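PDB 4KH3: antigen 43, which mediates clumping of Escherichia coli as a self-associating autotransporter, its passenger domains joining cells by a Velcro-like mechanism. Local coordinates for residues A[451-457]-A[470-476]; A[461-467]-A[479-485]. Residues are numbered along the deposited sequence.

Contact 1: residues A[451-457]-A[470-476]; sequences TLTVSNT and TLTLNDS
Two successive rungs of a right-handed parallel beta-helix meet here, strand 451-455 lying on strand 470-474 in the long parallel sheet that forms one wall of the autotransporter passenger. The axes pass 4.6 Å apart and diverge by only 12°. Both backbones are extended, and the register is in step: Thr451 faces Thr470, Leu452 Leu471, Thr453 Thr472, Val454 Leu473 and Ser455 Asn474. The backbone hydrogen bonds run from Leu452 N to Thr470 O (2.8 Å), Thr472 N to Leu452 O (2.8 Å), Val454 N to Thr472 O (2.7 Å), Asn474 N to Val454 O (2.7 Å) and Asn456 N to Asn474 O (3.0 Å).

The first three pairs are identical in residue and chi1; the other two match only in character. On the inward face Leu452 and Leu471 share the t,p rotamer, with Leu452 CG 3.7 Å from Leu471 CD1. Next to them sit Val454 (t) and Leu473 (m,t), where Val454 CB is 3.7 Å from Leu473 CD2. The outer face carries Thr451, Thr453, Thr470 and Thr472, all with chi1 m, so their methyls and hydroxyls repeat from rung to rung; Thr451 OG1 lies 3.4 Å from Thr470 CB. Ser455 and Asn474, both t, follow them, and Asn474 OD1 is hydrogen-bonded to Thr493 OG1 of the next rung.

Each strand ends in a turn through a residue in the left-handed helical region, Asn456 (56/49) and Asp475 (41/39). Ser476, chi1 m, bridges these turns: its OG donates to Asn474 O at 2.7 Å and accepts Thr457 N at 3.2 Å.

Contact 2: residues A[461-467]-A[479-485]; sequences QKAVNLN and TTDVIAQ
Leu466, Val464 and Ile483 give up the most surface between strands 463-466 and 481-484, which run parallel with axes 4.6 Å apart and a crossing angle of -18°. Val464 pairs with Val482, Asn465 with Ile483 and Leu466 with Ala484. The hydrogen bonds are Val464 N to Asp481 O (3.0 Å), Ile483 N to Val464 O (2.9 Å) and Leu466 N to Ile483 O (3.0 Å), then a weak one from Gln485 N to Leu466 O (3.1 Å).

Val464 (chi1 t) and Leu466 (t,p) point into the core, where both also rest on Leu471. Leu466 CB comes within 4.3 Å of both Val482 CG1 and Ala484 CB, while Val464 CG2 sits 3.6 Å from Thr480 OG1. Ile483 (m,t) takes the other, partly exposed face and reaches back along the sheet: its CD1 lies 4.1 Å from Ala463 CB and 4.0 Å from Asn465 OD1.

Upstream of the strands the chain turns a corner in both segments, at Lys462 (-70/-44) and at Thr480 (-171/177). Before it, Gln461 N is hydrogen-bonded to Thr479 O at 3.2 Å; at the bend the Thr480 hydroxyl OG1 makes a weak hydrogen bond to Gln461 O, also 3.2 Å. Strands that stay stacked in register through such corners, aliphatic side chains inside, a mixed and partly exposed face outside, are the signature of successive coils in a parallel beta-helix.

Both contacts join the same two neighbouring coils of the beta-helix, near the C-terminal end of the modelled chain. Their segments alternate in sequence, 451-457, 461-467, 470-476, 479-485, so the chain passes through one member of each contact before climbing to the next rung. Contact 1 belongs to the long all-parallel sheet, contact 2 to the mixed sheet, around the corners at Lys462 and Thr480, and their centres are 13 Å apart. Between them lies the hydrophobic core, where Leu471 of contact 1 packs on contact 2: its CD2 is 3.8 Å from Val464 CG1 and its CB 4.0 Å from Leu466 CD2. Repeated coil by coil, this stacking builds the elongated passenger.

Contact 1: residues A[451-457]-A[470-476]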
loop_
_atom_site.group_PDB
_atom_site.type_symbol
_atom_site.label_atom_id
_atom_site.label_comp_id
_atom_site.label_asym_id
_atom_site.label_seq_id
_atom_site.Cartn_x
_atom_site.Cartn_y
_atom_site.Cartn_z
ATOM N N THR A 451 19.865 30.824 8.110
ATOM C CA THR A 451 18.911 31.888 8.336
ATOM C C THR A 451 17.789 31.425 9.252
ATOM O O THR A 451 17.157 30.400 9.000
ATOM C CB THR A 451 18.304 32.358 7.013
ATOM O OG1 THR A 451 19.346 32.857 6.171
ATOM C CG2 THR A 451 17.265 33.441 7.250
ATOM N N LEU A 452 17.558 32.178 10.321
ATOM C CA LEU A 452 16.386 31.979 11.146
ATOM C C LEU A 452 15.317 32.925 10.658
ATOM O O LEU A 452 15.474 34.133 10.740
ATOM C CB LEU A 452 16.693 32.260 12.616
ATOM C CG LEU A 452 15.492 32.313 13.568
ATOM C CD1 LEU A 452 14.651 31.056 13.466
ATOM C CD2 LEU A 452 15.967 32.509 14.998
ATOM N N THR A 453 14.240 32.370 10.125
ATOM C CA THR A 453 13.097 33.166 9.717
ATOM C C THR A 453 12.032 33.099 10.795
ATOM O O THR A 453 11.650 32.018 11.232
ATOM C CB THR A 453 12.453 32.635 8.415
ATOM O OG1 THR A 453 13.415 32.624 7.353
ATOM C CG2 THR A 453 11.239 33.498 8.020
ATOM N N VAL A 454 11.556 34.258 11.223
ATOM C CA VAL A 454 10.390 34.326 12.081
ATOM C C VAL A 454 9.254 34.896 11.241
ATOM O O VAL A 454 9.356 36.010 10.734
ATOM C CB VAL A 454 10.648 35.228 13.293
ATOM C CG1 VAL A 454 9.404 35.336 14.153
ATOM C CG2 VAL A 454 11.819 34.697 14.098
ATOM N N SER A 455 8.181 34.132 11.072
ATOM C CA SER A 455 7.098 34.556 10.189
ATOM C C SER A 455 5.720 34.531 10.846
ATOM O O SER A 455 5.261 33.485 11.305
ATOM C CB SER A 455 7.081 33.704 8.917
ATOM O OG SER A 455 5.939 33.989 8.126
ATOM N N ASN A 456 5.071 35.692 10.875
ATOM C CA ASN A 456 3.706 35.810 11.374
ATOM C C ASN A 456 3.568 35.287 12.807
ATOM O O ASN A 456 2.686 34.502 13.123
ATOM C CB ASN A 456 2.725 35.118 10.423
ATOM C CG ASN A 456 1.265 35.401 10.774
ATOM O OD1 ASN A 456 0.947 36.407 11.416
ATOM N ND2 ASN A 456 0.374 34.505 10.359
ATOM N N THR A 457 4.467 35.743 13.665
ATOM C CA THR A 457 4.497 35.344 15.059
ATOM C C THR A 457 4.500 36.585 15.945
ATOM O O THR A 457 5.032 37.622 15.572
ATOM C CB THR A 457 5.776 34.534 15.350
ATOM O OG1 THR A 457 5.862 33.438 14.431
ATOM C CG2 THR A 457 5.774 34.002 16.769
ATOM N N THR A 470 21.899 35.017 9.423
ATOM C CA THR A 470 20.782 35.919 9.159
ATOM C C THR A 470 19.555 35.671 10.038
ATOM O O THR A 470 19.123 34.536 10.218
ATOM C CB THR A 470 20.331 35.788 7.693
ATOM O OG1 THR A 470 21.418 36.133 6.829
ATOM C CG2 THR A 470 19.125 36.689 7.399
ATOM N N LEU A 471 18.989 36.745 10.571
ATOM C CA LEU A 471 17.713 36.669 11.254
ATOM C C LEU A 471 16.722 37.472 10.448
ATOM O O LEU A 471 16.920 38.667 10.222
ATOM C CB LEU A 471 17.821 37.248 12.665
ATOM C CG LEU A 471 16.495 37.364 13.418
ATOM C CD1 LEU A 471 15.840 35.999 13.554
ATOM C CD2 LEU A 471 16.697 37.998 14.783
ATOM N N THR A 472 15.661 36.820 9.992
ATOM C CA THR A 472 14.650 37.509 9.201
ATOM C C THR A 472 13.344 37.542 9.965
ATOM O O THR A 472 12.848 36.510 10.415
ATOM C CB THR A 472 14.448 36.842 7.830
ATOM O OG1 THR A 472 15.630 37.019 7.038
ATOM C CG2 THR A 472 13.262 37.452 7.103
ATOM N N LEU A 473 12.796 38.736 10.135
ATOM C CA LEU A 473 11.562 38.886 10.878
ATOM C C LEU A 473 10.479 39.338 9.920
ATOM O O LEU A 473 10.371 40.520 9.598
ATOM C CB LEU A 473 11.736 39.901 12.001
ATOM C CG LEU A 473 12.903 39.643 12.947
ATOM C CD1 LEU A 473 12.983 40.741 13.993
ATOM C CD2 LEU A 473 12.755 38.297 13.614
ATOM N N ASN A 474 9.682 38.385 9.455
ATOM C CA ASN A 474 8.650 38.673 8.475
ATOM C C ASN A 474 7.269 38.688 9.124
ATOM O O ASN A 474 6.957 37.816 9.943
ATOM C CB ASN A 474 8.722 37.656 7.332
ATOM C CG ASN A 474 7.643 37.867 6.298
ATOM O OD1 ASN A 474 7.629 38.875 5.592
ATOM N ND2 ASN A 474 6.731 36.908 6.196
ATOM N N ASP A 475 6.469 39.698 8.773
ATOM C CA ASP A 475 5.099 39.855 9.278
ATOM C C ASP A 475 4.926 39.548 10.772
ATOM O O ASP A 475 3.926 38.955 11.175
ATOM C CB ASP A 475 4.132 38.988 8.463
ATOM C CG ASP A 475 4.018 39.436 7.017
ATOM O OD1 ASP A 475 4.300 40.619 6.734
ATOM O OD2 ASP A 475 3.633 38.610 6.158
ATOM N N SER A 476 5.899 39.942 11.587
ATOM C CA SER A 476 5.875 39.607 13.014
ATOM C C SER A 476 5.889 40.815 13.949
ATOM O O SER A 476 6.480 41.846 13.651
ATOM C CB SER A 476 7.051 38.694 13.362
ATOM O OG SER A 476 6.989 37.493 12.613
#

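Contact 2: residues A[461-467]-A[479-485]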
loop_
_atom_site.group_PDB
_atom_site.type_symbol
_atom_site.label_atom_id
_atom_site.label_comp_id
_atom_site.label_asym_id
_atom_site.label_seq_id
_atom_site.Cartn_x
_atom_site.Cartn_y
_atom_site.Cartn_z
ATOM N N GLN A 461 10.553 38.084 23.858
ATOM C CA GLN A 461 11.634 37.405 24.546
ATOM C C GLN A 461 12.510 38.464 25.170
ATOM O O GLN A 461 12.408 39.642 24.822
ATOM C CB GLN A 461 12.455 36.565 23.567
ATOM C CG GLN A 461 11.709 35.371 22.980
ATOM C CD GLN A 461 11.468 34.267 24.001
ATOM O OE1 GLN A 461 12.276 33.343 24.133
ATOM N NE2 GLN A 461 10.358 34.366 24.736
ATOM N N LYS A 462 13.365 38.050 26.093
ATOM C CA LYS A 462 14.212 38.995 26.791
ATOM C C LYS A 462 15.259 39.535 25.834
ATOM O O LYS A 462 15.526 40.732 25.797
ATOM C CB LYS A 462 14.896 38.328 27.974
ATOM C CG LYS A 462 15.720 39.290 28.818
ATOM C CD LYS A 462 16.856 38.565 29.537
ATOM C CE LYS A 462 17.491 39.431 30.623
ATOM N NZ LYS A 462 16.535 39.731 31.731
ATOM N N ALA A 463 15.843 38.640 25.050
ATOM C CA ALA A 463 16.919 39.014 24.152
ATOM C C ALA A 463 17.020 38.015 23.019
ATOM O O ALA A 463 16.758 36.830 23.204
ATOM C CB ALA A 463 18.247 39.077 24.907
ATOM N N VAL A 464 17.401 38.499 21.845
ATOM C CA VAL A 464 17.777 37.616 20.760
ATOM C C VAL A 464 19.264 37.801 20.519
ATOM O O VAL A 464 19.692 38.860 20.088
ATOM C CB VAL A 464 17.007 37.951 19.484
ATOM C CG1 VAL A 464 17.451 37.040 18.337
ATOM C CG2 VAL A 464 15.515 37.825 19.730
ATOM N N ASN A 465 20.059 36.785 20.825
ATOM C CA ASN A 465 21.488 36.875 20.581
ATOM C C ASN A 465 21.819 36.479 19.151
ATOM O O ASN A 465 21.976 35.295 18.842
ATOM C CB ASN A 465 22.275 36.011 21.568
ATOM C CG ASN A 465 22.104 36.464 23.005
ATOM O OD1 ASN A 465 22.562 37.543 23.390
ATOM N ND2 ASN A 465 21.453 35.637 23.811
ATOM N N LEU A 466 21.915 37.477 18.280
ATOM C CA LEU A 466 22.263 37.252 16.885
ATOM C C LEU A 466 23.774 37.187 16.731
ATOM O O LEU A 466 24.425 38.212 16.557
ATOM C CB LEU A 466 21.685 38.373 16.025
ATOM C CG LEU A 466 21.903 38.326 14.518
ATOM C CD1 LEU A 466 21.627 36.936 13.993
ATOM C CD2 LEU A 466 21.000 39.339 13.839
ATOM N N ASN A 467 24.327 35.979 16.791
ATOM C CA ASN A 467 25.780 35.802 16.807
ATOM C C ASN A 467 26.396 35.540 15.451
ATOM O O ASN A 467 27.537 35.927 15.212
ATOM C CB ASN A 467 26.192 34.684 17.769
ATOM C CG ASN A 467 25.685 34.915 19.175
ATOM O OD1 ASN A 467 25.386 36.047 19.559
ATOM N ND2 ASN A 467 25.575 33.841 19.953
ATOM N N THR A 479 9.138 41.823 20.267
ATOM C CA THR A 479 9.412 42.653 21.430
ATOM C C THR A 479 10.582 42.060 22.226
ATOM O O THR A 479 10.405 41.132 23.025
ATOM C CB THR A 479 8.151 42.792 22.330
ATOM O OG1 THR A 479 7.044 43.307 21.564
ATOM C CG2 THR A 479 8.430 43.719 23.505
ATOM N N THR A 480 11.777 42.602 22.008
ATOM C CA THR A 480 13.005 42.008 22.531
ATOM C C THR A 480 14.169 42.970 22.316
ATOM O O THR A 480 14.006 44.034 21.718
ATOM C CB THR A 480 13.332 40.685 21.786
ATOM O OG1 THR A 480 14.479 40.055 22.367
ATOM C CG2 THR A 480 13.626 40.962 20.321
ATOM N N ASP A 481 15.341 42.589 22.807
ATOM C CA ASP A 481 16.575 43.300 22.514
ATOM C C ASP A 481 17.412 42.450 21.580
ATOM O O ASP A 481 17.991 41.446 22.002
ATOM C CB ASP A 481 17.382 43.553 23.793
ATOM C CG ASP A 481 16.886 44.750 24.569
ATOM O OD1 ASP A 481 15.866 45.352 24.153
ATOM O OD2 ASP A 481 17.516 45.081 25.600
ATOM N N VAL A 482 17.486 42.836 20.313
ATOM C CA VAL A 482 18.370 42.123 19.404
ATOM C C VAL A 482 19.809 42.546 19.659
ATOM O O VAL A 482 20.157 43.709 19.503
ATOM C CB VAL A 482 18.012 42.356 17.941
ATOM C CG1 VAL A 482 18.862 41.458 17.052
ATOM C CG2 VAL A 482 16.541 42.083 17.722
ATOM N N ILE A 483 20.633 41.590 20.066
ATOM C CA ILE A 483 22.023 41.846 20.360
ATOM C C ILE A 483 22.895 41.183 19.300
ATOM O O ILE A 483 23.143 39.976 19.356
ATOM C CB ILE A 483 22.382 41.314 21.751
ATOM C CG1 ILE A 483 21.431 41.910 22.787
ATOM C CG2 ILE A 483 23.846 41.610 22.100
ATOM C CD1 ILE A 483 21.577 41.298 24.149
ATOM N N ALA A 484 23.359 41.985 18.341
ATOM C CA ALA A 484 24.094 41.477 17.178
ATOM C C ALA A 484 25.613 41.552 17.291
ATOM O O ALA A 484 26.169 42.353 18.042
ATOM C CB ALA A 484 23.636 42.182 15.906
ATOM N N GLN A 485 26.270 40.700 16.517
ATOM C CA GLN A 485 27.715 40.672 16.446
ATOM C C GLN A 485 28.112 40.636 14.986
ATOM O O GLN A 485 27.261 40.466 14.109
ATOM C CB GLN A 485 28.249 39.427 17.131
ATOM C CG GLN A 485 27.883 39.309 18.587
ATOM C CD GLN A 485 28.222 37.948 19.130
ATOM O OE1 GLN A 485 27.684 37.523 20.152
ATOM N NE2 GLN A 485 29.121 37.245 18.445
#